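Local coordinates for HTH-type transcriptional regulator PrpR (Mycobacterium tuberculosis, PDB 6D2S), which regulates expression of the glyoxylate and methylcitrate cycle enzymes that break down short-chain fatty acids, including propionate derived from cholesterol, at residues Phe159-Ser171 with Leu252-Leu265. Numbering follows the deposited sequence. Where two conformers were deposited one is given.
Sequences FGVGFETVCHRLS and LGYLGPHKNFAVGL. With CA (calcium ion), chain C.
Gly160 enters the contact through its carbonyl oxygen, against which Leu252 lays CD1, while the other methyl, CD2, rests on the backbone of Val161. The branch point of Leu252 presses on Gly162, with CG 3.4 Å from Gly162 N. Gly162, the N-cap residue of helix 163-170, lies with its CA 4.0 Å from that of Gly253; the two glycines let the backbones come this close. Phe163, with CG anti to its backbone nitrogen, brings the edge of its ring near Val263 O.

Glu164 carries the polar part. Its CG sits between the backbone N and carbonyl carbon (chi1 69°), and the chain then bends at chi2, so that CG lies over one face of the Tyr254 ring, 3.8 Å from its centroid, in a CH-pi contact, while the carboxylate turns to the loop. There OE2 accepts the N-H of Leu255 at 2.9 Å through its anti lone pair, with an N-H...O angle of 156°. Two calcium-bound waters donate to the same carboxylate, one to each oxygen. Leu252 O binds the ion directly at 2.3 Å, beside Ala248 and Asp250.

Thr165 OG1 approaches the Tyr254 ring obliquely. On the strand side, Cys167 sets CB against Val263 CG1 and SG 4.0 Å from Leu265 CD1. His168 CB reaches the hydroxyl end of Tyr254. Leu170 crosses Leu265 at about a right angle, CD1 to CD1 at 3.6 Å.

Helix 163-170 of the IrrE-like region thus packs on the central strand of the five-stranded antiparallel sheet in the GAF-related C-terminal region. Glu164 is a second-shell residue, linked to the calcium through two of its waters: its negative charge would help polarise them, and the metal in turn probably favours its ionised form.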
ATOM      1  N   PHE A 159       7.942  10.985   0.213  1.00 14.72           N
ATOM      2  CA  PHE A 159       6.585  11.096  -0.311  1.00 14.01           C
ATOM      3  C   PHE A 159       5.561  11.473   0.751  1.00 18.27           C
ATOM      4  O   PHE A 159       4.414  11.774   0.401  1.00 19.58           O
ATOM      5  CB  PHE A 159       6.169   9.794  -1.005  1.00 13.23           C
ATOM      6  CG  PHE A 159       6.925   9.546  -2.271  1.00 13.74           C
ATOM      7  CD1 PHE A 159       6.506  10.112  -3.462  1.00 18.45           C
ATOM      8  CD2 PHE A 159       8.086   8.792  -2.266  1.00 15.49           C
ATOM      9  CE1 PHE A 159       7.211   9.906  -4.641  1.00 20.43           C
ATOM     10  CE2 PHE A 159       8.800   8.580  -3.445  1.00 15.95           C
ATOM     11  CZ  PHE A 159       8.363   9.140  -4.634  1.00 20.02           C
ATOM     12  N   GLY A 160       5.962  11.502   2.021  1.00 17.28           N
ATOM     13  CA  GLY A 160       5.066  11.883   3.100  1.00 19.98           C
ATOM     14  C   GLY A 160       4.062  10.825   3.492  1.00 21.27           C
ATOM     15  O   GLY A 160       2.938  11.163   3.893  1.00 17.57           O
ATOM     16  N   VAL A 161       4.432   9.549   3.404  1.00 15.95           N
ATOM     17  CA  VAL A 161       3.517   8.453   3.689  1.00 15.13           C
ATOM     18  C   VAL A 161       4.145   7.529   4.728  1.00 15.27           C
ATOM     19  O   VAL A 161       5.340   7.595   5.016  1.00 19.10           O
ATOM     20  CB  VAL A 161       3.134   7.671   2.414  1.00 17.98           C
ATOM     21  CG1 VAL A 161       2.439   8.604   1.419  1.00 13.67           C
ATOM     22  CG2 VAL A 161       4.369   7.043   1.775  1.00 18.37           C
ATOM     23  N   GLY A 162       3.310   6.647   5.286  1.00 16.34           N
ATOM     24  CA  GLY A 162       3.757   5.761   6.342  1.00 13.81           C
ATOM     25  C   GLY A 162       4.497   4.526   5.843  1.00 17.68           C
ATOM     26  O   GLY A 162       4.496   4.188   4.662  1.00 15.75           O
ATOM     27  N   PHE A 163       5.135   3.851   6.800  1.00 15.64           N
ATOM     28  CA  PHE A 163       5.999   2.708   6.510  1.00 13.41           C
ATOM     29  C   PHE A 163       5.259   1.607   5.747  1.00 14.02           C
ATOM     30  O   PHE A 163       5.762   1.098   4.738  1.00 14.56           O
ATOM     31  CB  PHE A 163       6.562   2.179   7.829  1.00 18.39           C
ATOM     32  CG  PHE A 163       7.687   1.195   7.669  1.00 22.99           C
ATOM     33  CD1 PHE A 163       7.427  -0.158   7.573  1.00 22.25           C
ATOM     34  CD2 PHE A 163       9.005   1.630   7.636  1.00 21.75           C
ATOM     35  CE1 PHE A 163       8.463  -1.071   7.443  1.00 23.93           C
ATOM     36  CE2 PHE A 163      10.043   0.724   7.506  1.00 20.15           C
ATOM     37  CZ  PHE A 163       9.770  -0.627   7.402  1.00 24.64           C
ATOM     38  N   GLU A 164       4.064   1.211   6.211  1.00 12.80           N
ATOM     39  CA  GLU A 164       3.381   0.124   5.512  1.00 14.75           C
ATOM     40  C   GLU A 164       2.872   0.567   4.148  1.00 15.38           C
ATOM     41  O   GLU A 164       2.735  -0.268   3.245  1.00 13.24           O
ATOM     42  CB  GLU A 164       2.236  -0.449   6.357  1.00 15.30           C
ATOM     43  CG  GLU A 164       1.039   0.471   6.544  1.00 19.70           C
ATOM     44  CD  GLU A 164       1.152   1.347   7.782  1.00 22.60           C
ATOM     45  OE1 GLU A 164       2.289   1.744   8.150  1.00 18.72           O
ATOM     46  OE2 GLU A 164       0.093   1.624   8.392  1.00 18.74           O
ATOM     47  N   THR A 165       2.593   1.865   3.973  1.00 11.83           N
ATOM     48  CA  THR A 165       2.176   2.357   2.661  1.00 11.40           C
ATOM     49  C   THR A 165       3.307   2.221   1.649  1.00 12.24           C
ATOM     50  O   THR A 165       3.079   1.794   0.513  1.00 11.32           O
ATOM     51  CB  THR A 165       1.708   3.812   2.777  1.00 14.72           C
ATOM     52  OG1 THR A 165       0.668   3.891   3.762  1.00 16.75           O
ATOM     53  CG2 THR A 165       1.170   4.335   1.437  1.00 14.26           C
ATOM     54  N   VAL A 166       4.537   2.559   2.055  1.00  9.73           N
ATOM     55  CA  VAL A 166       5.701   2.338   1.193  1.00  9.68           C
ATOM     56  C   VAL A 166       5.874   0.852   0.899  1.00 11.33           C
ATOM     57  O   VAL A 166       6.084   0.454  -0.251  1.00 12.30           O
ATOM     58  CB  VAL A 166       6.977   2.912   1.837  1.00 14.08           C
ATOM     59  CG1 VAL A 166       8.202   2.576   0.968  1.00 10.38           C
ATOM     60  CG2 VAL A 166       6.859   4.439   2.048  1.00 14.21           C
ATOM     61  N   CYS A 167       5.837   0.016   1.943  1.00 11.90           N
ATOM     62  CA  CYS A 167       6.066  -1.420   1.746  1.00 12.56           C
ATOM     63  C   CYS A 167       5.047  -2.006   0.784  1.00 13.54           C
ATOM     64  O   CYS A 167       5.388  -2.789  -0.112  1.00 12.26           O
ATOM     65  CB  CYS A 167       6.001  -2.174   3.070  1.00 12.89           C
ATOM     66  SG  CYS A 167       7.378  -1.914   4.148  1.00 15.70           S
ATOM     67  N   HIS A 168       3.775  -1.666   0.971  1.00 11.89           N
ATOM     68  CA  HIS A 168       2.778  -2.211   0.067  1.00 12.89           C
ATOM     69  C   HIS A 168       3.054  -1.773  -1.361  1.00  8.65           C
ATOM     70  O   HIS A 168       3.002  -2.587  -2.290  1.00 11.94           O
ATOM     71  CB  HIS A 168       1.364  -1.813   0.488  1.00 17.88           C
ATOM     72  CG  HIS A 168       0.311  -2.513  -0.311  1.00 27.94           C
ATOM     73  ND1 HIS A 168      -0.108  -2.061  -1.544  1.00 28.09           N
ATOM     74  CD2 HIS A 168      -0.367  -3.663  -0.081  1.00 33.20           C
ATOM     75  CE1 HIS A 168      -1.014  -2.890  -2.031  1.00 32.09           C
ATOM     76  NE2 HIS A 168      -1.189  -3.871  -1.163  1.00 34.68           N
ATOM     77  N   ARG A 169       3.383  -0.495  -1.565  1.00 11.89           N
ATOM     78  CA  ARG A 169       3.664  -0.048  -2.927  1.00 10.63           C
ATOM     79  C   ARG A 169       4.878  -0.766  -3.517  1.00  8.51           C
ATOM     80  O   ARG A 169       4.881  -1.128  -4.703  1.00  9.88           O
ATOM     81  CB  ARG A 169       3.871   1.467  -2.968  1.00 10.95           C
ATOM     82  CG  ARG A 169       3.993   2.002  -4.379  1.00 10.38           C
ATOM     83  CD  ARG A 169       2.642   1.933  -5.127  1.00 11.42           C
ATOM     84  NE  ARG A 169       2.650   2.708  -6.379  1.00 10.73           N
ATOM     85  CZ  ARG A 169       2.293   2.233  -7.576  1.00 12.00           C
ATOM     86  NH1 ARG A 169       1.926   0.962  -7.719  1.00 10.98           N
ATOM     87  NH2 ARG A 169       2.297   3.035  -8.641  1.00  9.37           N
ATOM     88  N   LEU A 170       5.933  -0.959  -2.724  1.00 10.12           N
ATOM     89  CA  LEU A 170       7.092  -1.683  -3.247  1.00 12.50           C
ATOM     90  C   LEU A 170       6.687  -3.077  -3.726  1.00 11.57           C
ATOM     91  O   LEU A 170       7.210  -3.577  -4.734  1.00 12.14           O
ATOM     92  CB  LEU A 170       8.194  -1.773  -2.181  1.00  9.60           C
ATOM     93  CG  LEU A 170       8.928  -0.471  -1.832  1.00 12.49           C
ATOM     94  CD1 LEU A 170       9.800  -0.660  -0.585  1.00 12.08           C
ATOM     95  CD2 LEU A 170       9.802  -0.033  -3.015  1.00 11.49           C
ATOM     96  N   SER A 171       5.736  -3.697  -3.045  1.00 11.14           N
ATOM     97  CA  SER A 171       5.284  -5.036  -3.417  1.00 12.23           C
ATOM     98  C   SER A 171       4.383  -5.048  -4.652  1.00 13.31           C
ATOM     99  O   SER A 171       4.011  -6.137  -5.108  1.00 13.12           O
ATOM    100  CB  SER A 171       4.548  -5.693  -2.242  1.00 14.99           C
ATOM    101  OG  SER A 171       3.200  -5.240  -2.145  1.00 15.57           O
ATOM    102  N   LEU A 252      -0.510   8.107  10.407  1.00 29.81           N
ATOM    103  CA  LEU A 252       0.130   7.813   9.136  1.00 27.77           C
ATOM    104  C   LEU A 252       0.077   6.313   8.860  1.00 27.17           C
ATOM    105  O   LEU A 252      -0.002   5.502   9.785  1.00 30.14           O
ATOM    106  CB  LEU A 252       1.579   8.304   9.133  1.00 33.40           C
ATOM    107  CG  LEU A 252       2.209   8.706   7.802  1.00 28.99           C
ATOM    108  CD1 LEU A 252       1.355   9.725   7.060  1.00 27.95           C
ATOM    109  CD2 LEU A 252       3.610   9.266   8.052  1.00 34.46           C
ATOM    110  N   GLY A 253       0.122   5.952   7.579  1.00 25.41           N
ATOM    111  CA  GLY A 253      -0.008   4.565   7.175  1.00 24.68           C
ATOM    112  C   GLY A 253      -1.458   4.126   7.090  1.00 25.70           C
ATOM    113  O   GLY A 253      -2.311   4.640   7.819  1.00 27.28           O
ATOM    114  N   TYR A 254      -1.756   3.171   6.206  1.00 25.03           N
ATOM    115  CA  TYR A 254      -3.144   2.777   6.003  1.00 26.96           C
ATOM    116  C   TYR A 254      -3.654   1.818   7.068  1.00 31.02           C
ATOM    117  O   TYR A 254      -4.868   1.624   7.159  1.00 28.83           O
ATOM    118  CB  TYR A 254      -3.337   2.147   4.614  1.00 29.25           C
ATOM    119  CG  TYR A 254      -2.562   0.860   4.382  1.00 25.74           C
ATOM    120  CD1 TYR A 254      -3.047  -0.364   4.844  1.00 28.68           C
ATOM    121  CD2 TYR A 254      -1.358   0.866   3.687  1.00 22.72           C
ATOM    122  CE1 TYR A 254      -2.336  -1.539   4.630  1.00 28.57           C
ATOM    123  CE2 TYR A 254      -0.646  -0.307   3.467  1.00 25.70           C
ATOM    124  CZ  TYR A 254      -1.138  -1.502   3.940  1.00 26.79           C
ATOM    125  OH  TYR A 254      -0.428  -2.667   3.717  1.00 24.75           O
ATOM    126  N   LEU A 255      -2.779   1.215   7.872  1.00 27.25           N
ATOM    127  CA  LEU A 255      -3.251   0.280   8.885  1.00 31.55           C
ATOM    128  C   LEU A 255      -3.902   1.035  10.040  1.00 46.77           C
ATOM    129  O   LEU A 255      -3.366   2.036  10.527  1.00 45.38           O
ATOM    130  CB  LEU A 255      -2.103  -0.598   9.381  1.00 31.08           C
ATOM    131  CG  LEU A 255      -1.644  -1.643   8.352  1.00 29.33           C
ATOM    132  CD1 LEU A 255      -0.329  -2.312   8.751  1.00 26.01           C
ATOM    133  CD2 LEU A 255      -2.730  -2.697   8.124  1.00 31.43           C
ATOM    134  N   GLY A 256      -5.071   0.564  10.464  1.00 55.60           N
ATOM    135  CA  GLY A 256      -5.826   1.221  11.503  1.00 64.59           C
ATOM    136  C   GLY A 256      -5.024   1.373  12.779  1.00 69.08           C
ATOM    137  O   GLY A 256      -4.221   0.508  13.143  1.00 68.18           O
ATOM    138  N   PRO A 257      -5.219   2.490  13.481  1.00 69.85           N
ATOM    139  CA  PRO A 257      -4.547   2.696  14.767  1.00 69.01           C
ATOM    140  C   PRO A 257      -5.151   1.909  15.920  1.00 66.69           C
ATOM    141  O   PRO A 257      -4.737   2.112  17.064  1.00 67.32           O
ATOM    142  CB  PRO A 257      -4.723   4.206  14.990  1.00 69.35           C
ATOM    143  CG  PRO A 257      -6.031   4.505  14.350  1.00 70.03           C
ATOM    144  CD  PRO A 257      -6.098   3.620  13.130  1.00 69.85           C
ATOM    145  N   HIS A 258      -6.111   1.022  15.646  1.00 65.01           N
ATOM    146  CA  HIS A 258      -6.778   0.281  16.710  1.00 70.21           C
ATOM    147  C   HIS A 258      -5.869  -0.754  17.363  1.00 65.45           C
ATOM    148  O   HIS A 258      -6.155  -1.182  18.485  1.00 65.69           O
ATOM    149  CB  HIS A 258      -8.038  -0.396  16.168  1.00 77.43           C
ATOM    150  CG  HIS A 258      -7.775  -1.366  15.057  1.00 81.43           C
ATOM    151  ND1 HIS A 258      -7.269  -0.979  13.834  1.00 79.42           N
ATOM    152  CD2 HIS A 258      -7.950  -2.707  14.983  1.00 82.64           C
ATOM    153  CE1 HIS A 258      -7.143  -2.040  13.056  1.00 78.79           C
ATOM    154  NE2 HIS A 258      -7.550  -3.100  13.729  1.00 80.45           N
ATOM    155  N   LYS A 259      -4.794  -1.171  16.700  1.00 59.37           N
ATOM    156  CA  LYS A 259      -3.860  -2.109  17.311  1.00 57.76           C
ATOM    157  C   LYS A 259      -2.527  -2.021  16.581  1.00 49.72           C
ATOM    158  O   LYS A 259      -2.395  -1.330  15.569  1.00 43.80           O
ATOM    159  CB  LYS A 259      -4.412  -3.538  17.311  1.00 60.69           C
ATOM    160  CG  LYS A 259      -4.870  -4.059  15.964  1.00 57.81           C
ATOM    161  CD  LYS A 259      -5.549  -5.410  16.133  1.00 60.12           C
ATOM    162  CE  LYS A 259      -5.831  -6.077  14.799  1.00 60.13           C
ATOM    163  NZ  LYS A 259      -6.523  -7.380  14.991  1.00 63.51           N
ATOM    164  N   ASN A 260      -1.534  -2.722  17.122  1.00 49.00           N
ATOM    165  CA  ASN A 260      -0.171  -2.631  16.617  1.00 47.62           C
ATOM    166  C   ASN A 260       0.116  -3.747  15.623  1.00 39.68           C
ATOM    167  O   ASN A 260      -0.242  -4.908  15.845  1.00 40.98           O
ATOM    168  CB  ASN A 260       0.837  -2.678  17.766  1.00 55.34           C
ATOM    169  CG  ASN A 260       0.909  -1.366  18.529  1.00 60.20           C
ATOM    170  OD1 ASN A 260       0.481  -1.282  19.679  1.00 66.16           O
ATOM    171  ND2 ASN A 260       1.457  -0.336  17.891  1.00 58.22           N
ATOM    172  N   PHE A 261       0.760  -3.383  14.522  1.00 34.68           N
ATOM    173  CA  PHE A 261       1.126  -4.324  13.478  1.00 30.84           C
ATOM    174  C   PHE A 261       2.632  -4.305  13.270  1.00 30.21           C
ATOM    175  O   PHE A 261       3.321  -3.332  13.592  1.00 31.63           O
ATOM    176  CB  PHE A 261       0.424  -3.992  12.148  1.00 29.27           C
ATOM    177  CG  PHE A 261      -1.080  -4.023  12.226  1.00 34.72           C
ATOM    178  CD1 PHE A 261      -1.779  -5.195  11.977  1.00 40.99           C
ATOM    179  CD2 PHE A 261      -1.795  -2.880  12.547  1.00 34.16           C
ATOM    180  CE1 PHE A 261      -3.164  -5.226  12.047  1.00 43.26           C
ATOM    181  CE2 PHE A 261      -3.180  -2.903  12.618  1.00 38.42           C
ATOM    182  CZ  PHE A 261      -3.864  -4.078  12.368  1.00 41.34           C
ATOM    183  N   ALA A 262       3.134  -5.403  12.721  1.00 29.87           N
ATOM    184  CA  ALA A 262       4.466  -5.457  12.146  1.00 27.34           C
ATOM    185  C   ALA A 262       4.312  -5.745  10.664  1.00 26.09           C
ATOM    186  O   ALA A 262       3.454  -6.537  10.263  1.00 26.41           O
ATOM    187  CB  ALA A 262       5.333  -6.526  12.807  1.00 30.85           C
ATOM    188  N   VAL A 263       5.150  -5.107   9.857  0.62 23.60           N
ATOM    189  CA  VAL A 263       5.103  -5.254   8.410  0.62 22.42           C
ATOM    190  C   VAL A 263       6.515  -5.497   7.906  0.62 21.33           C
ATOM    191  O   VAL A 263       7.478  -4.931   8.431  0.62 21.46           O
ATOM    192  CB  VAL A 263       4.472  -4.012   7.749  0.62 27.17           C
ATOM    193  CG1 VAL A 263       4.780  -3.975   6.263  0.62 27.26           C
ATOM    194  CG2 VAL A 263       2.970  -4.012   7.996  0.62 23.08           C
ATOM    195  N   GLY A 264       6.643  -6.360   6.907  1.00 20.89           N
ATOM    196  CA  GLY A 264       7.955  -6.700   6.397  1.00 21.54           C
ATOM    197  C   GLY A 264       7.927  -6.986   4.915  1.00 21.98           C
ATOM    198  O   GLY A 264       6.878  -7.273   4.328  1.00 20.21           O
ATOM    199  N   LEU A 265       9.111  -6.894   4.321  1.00 18.66           N
ATOM    200  CA  LEU A 265       9.359  -7.261   2.939  1.00 18.20           C
ATOM    201  C   LEU A 265      10.493  -8.268   2.899  1.00 21.12           C
ATOM    202  O   LEU A 265      11.497  -8.107   3.600  1.00 20.80           O
ATOM    203  CB  LEU A 265       9.749  -6.045   2.091  1.00 17.29           C
ATOM    204  CG  LEU A 265       8.673  -4.989   1.883  1.00 17.12           C
ATOM    205  CD1 LEU A 265       9.292  -3.790   1.174  1.00 16.42           C
ATOM    206  CD2 LEU A 265       7.530  -5.585   1.065  1.00 17.49           C
TER
HETATM  207 CA    CA C 502       1.039   4.436  11.494  1.00 24.17          CA
HETATM  208  O   HOH W   1       2.629   3.784   9.766  1.00 27.81           O
HETATM  209  O   HOH W   2       0.266   2.351  10.856  1.00 27.54           O
HETATM  210  O   HOH W   3      -1.333   5.062  12.360  1.00 39.69           O